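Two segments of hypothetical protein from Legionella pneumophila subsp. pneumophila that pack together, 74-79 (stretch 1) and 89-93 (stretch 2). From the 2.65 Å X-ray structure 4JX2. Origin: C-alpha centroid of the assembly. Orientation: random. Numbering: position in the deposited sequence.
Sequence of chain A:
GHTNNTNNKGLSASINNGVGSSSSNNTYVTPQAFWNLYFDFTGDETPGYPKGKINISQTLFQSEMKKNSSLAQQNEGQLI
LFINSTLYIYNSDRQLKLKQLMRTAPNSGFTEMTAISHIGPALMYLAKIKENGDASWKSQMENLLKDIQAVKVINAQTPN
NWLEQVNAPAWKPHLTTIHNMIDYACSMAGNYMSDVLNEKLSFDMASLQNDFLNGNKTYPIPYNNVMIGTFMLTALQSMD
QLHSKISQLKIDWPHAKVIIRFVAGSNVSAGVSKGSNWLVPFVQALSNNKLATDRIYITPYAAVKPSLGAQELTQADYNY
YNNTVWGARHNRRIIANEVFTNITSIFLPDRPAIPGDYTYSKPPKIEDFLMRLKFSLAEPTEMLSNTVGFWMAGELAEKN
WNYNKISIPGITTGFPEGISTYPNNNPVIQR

Stretch 1, residues 74-79: QNEGQL
Stretch 2, residues 89-93: IYNSD

The two stretches meet as the end of an antiparallel β pairing, closed by one hydrogen-bonded residue pair, Leu79 with Tyr90, and continued by looser contacts and a bridging water where the backbone leaves the sheet on both sides. Together they bury 295 Å², and both direct hydrogen bonds between them run from backbone to backbone.

Leu79 and Tyr90, with CA atoms 5.1 Å apart, bond to each other twice. Leu79 N donates to Tyr90 O at 2.8 Å with an N-H...O angle of 171°, and Tyr90 N donates to Leu79 O at 3.1 Å and 164°. Extended backbones make this reciprocal pairing possible: phi/psi is -95/115 at Leu79, -118/125 at Ile89 and -123/138 at Tyr90. The same carbonyls also receive CA-H...O contacts, from Ile89 CA to Leu79 O at 3.2 Å and from Gln78 CA to Tyr90 O at 3.5 Å.

The side chains of Leu79 and Tyr90 leave the same face of the sheet, their CB atoms 4.3 Å apart. Leucine (chi1 -99°, between wells; chi2 t) suits this buried site by offering an apolar surface. Tyrosine (chi1 m, chi2 -84°) shares the apolar contact near its backbone, while its end leads away and its OH is hydrogen-bonded elsewhere in the structure.

Gln78 (-89/147) continues the extended path, its CA 4.7 Å from that of Asn91. Its chi1 is m and its chi2 136°, between wells. The aliphatic part of the side chain packs against stretch 2, with Gln78 CB 4.3 Å from Ile89 CG2 and Gln78 CG 4.1 Å from Asn91 CA, while the amide is satisfied elsewhere. Ile89 (chi1 m, chi2 t) is buried and brings a branched apolar side chain to this contact.

Asn91 (-88/180; chi1 p, chi2 15°) turns its end away from stretch 1. Asn91 OD1 accepts a weak hydrogen bond from Asp93 N at 3.1 Å, so the side-chain carbonyl of Asn91 is used locally within stretch 2, not across the contact. Ser92 (-58/-30, chi1 m) points toward stretch 1, and its small side chain brings Ser92 OG to 3.7 Å from Gly77 N. A water accepts from Gly77 N at 2.9 Å and makes a weak hydrogen bond with Ser92 OG at 3.3 Å, linking the two stretches.

Gly77, at 102/151, is buried; a CB there would jam against the carbonyl O of Glu76, so the backbone itself calls for glycine. Exposed Glu76 (-69/158; chi1 p, chi2 t, chi3 -57°) directs its CB away from stretch 2, as suits a charged residue.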

# COMPACT_ATOMS: atom_id res chain seq x y z
N GLN A 74 -6.80 -0.08 24.46
CA GLN A 74 -7.96 -0.51 25.27
C GLN A 74 -9.19 -0.92 24.39
O GLN A 74 -9.10 -0.92 23.16
CB GLN A 74 -8.36 0.60 26.26
N ASN A 75 -10.32 -1.29 25.05
CA ASN A 75 -11.57 -1.75 24.43
C ASN A 75 -12.50 -0.60 24.01
O ASN A 75 -13.29 -0.79 23.08
CB ASN A 75 -12.33 -2.68 25.39
N GLU A 76 -12.41 0.58 24.68
CA GLU A 76 -13.25 1.75 24.39
C GLU A 76 -12.91 2.41 23.02
O GLU A 76 -11.81 2.24 22.48
CB GLU A 76 -13.19 2.80 25.53
CG GLU A 76 -11.91 3.63 25.61
CD GLU A 76 -12.10 5.03 26.17
OE1 GLU A 76 -12.92 5.79 25.61
OE2 GLU A 76 -11.40 5.37 27.15
N GLY A 77 -13.87 3.16 22.49
CA GLY A 77 -13.74 3.84 21.21
C GLY A 77 -14.45 3.09 20.11
O GLY A 77 -14.57 1.85 20.15
N GLN A 78 -14.91 3.83 19.10
CA GLN A 78 -15.64 3.28 17.99
C GLN A 78 -14.74 2.83 16.86
O GLN A 78 -13.67 3.40 16.65
CB GLN A 78 -16.64 4.30 17.49
CG GLN A 78 -17.83 4.34 18.41
CD GLN A 78 -18.24 5.74 18.71
OE1 GLN A 78 -17.41 6.65 18.86
NE2 GLN A 78 -19.55 5.92 18.81
N LEU A 79 -15.16 1.77 16.16
CA LEU A 79 -14.45 1.21 15.03
C LEU A 79 -15.03 1.81 13.77
O LEU A 79 -16.22 1.62 13.50
CB LEU A 79 -14.62 -0.33 15.02
CG LEU A 79 -13.50 -1.22 15.56
CD1 LEU A 79 -13.86 -2.70 15.36
CD2 LEU A 79 -12.16 -0.95 14.86
N ILE A 89 -19.57 1.51 11.01
CA ILE A 89 -19.22 2.00 12.33
C ILE A 89 -19.83 1.03 13.34
O ILE A 89 -21.04 0.76 13.29
CB ILE A 89 -19.60 3.49 12.62
CG1 ILE A 89 -19.01 4.45 11.54
CG2 ILE A 89 -19.17 3.90 14.06
CD1 ILE A 89 -19.49 5.91 11.57
N TYR A 90 -18.97 0.51 14.24
CA TYR A 90 -19.31 -0.40 15.34
C TYR A 90 -18.85 0.19 16.67
O TYR A 90 -17.75 0.75 16.77
CB TYR A 90 -18.66 -1.78 15.14
CG TYR A 90 -19.35 -2.64 14.10
CD1 TYR A 90 -20.47 -3.41 14.43
CD2 TYR A 90 -18.89 -2.69 12.78
CE1 TYR A 90 -21.11 -4.21 13.48
CE2 TYR A 90 -19.54 -3.46 11.82
CZ TYR A 90 -20.65 -4.22 12.17
OH TYR A 90 -21.30 -4.99 11.25
N ASN A 91 -19.70 0.08 17.70
CA ASN A 91 -19.35 0.58 19.03
C ASN A 91 -18.60 -0.52 19.81
O ASN A 91 -18.39 -1.62 19.28
CB ASN A 91 -20.60 1.12 19.76
CG ASN A 91 -21.70 0.12 20.14
OD1 ASN A 91 -21.53 -1.11 20.13
ND2 ASN A 91 -22.85 0.64 20.55
N SER A 92 -18.19 -0.21 21.08
CA SER A 92 -17.48 -1.12 22.00
C SER A 92 -18.27 -2.37 22.27
O SER A 92 -17.69 -3.42 22.48
CB SER A 92 -17.20 -0.43 23.33
OG SER A 92 -16.70 0.89 23.12
N ASP A 93 -19.60 -2.27 22.23
CA ASP A 93 -20.51 -3.39 22.47
C ASP A 93 -20.75 -4.24 21.21
O ASP A 93 -21.66 -5.07 21.20
CB ASP A 93 -21.84 -2.86 23.04
CG ASP A 93 -21.72 -2.14 24.38
OD1 ASP A 93 -20.81 -2.50 25.18
OD2 ASP A 93 -22.54 -1.23 24.64
O HOH W 1 -16.13 3.96 24.17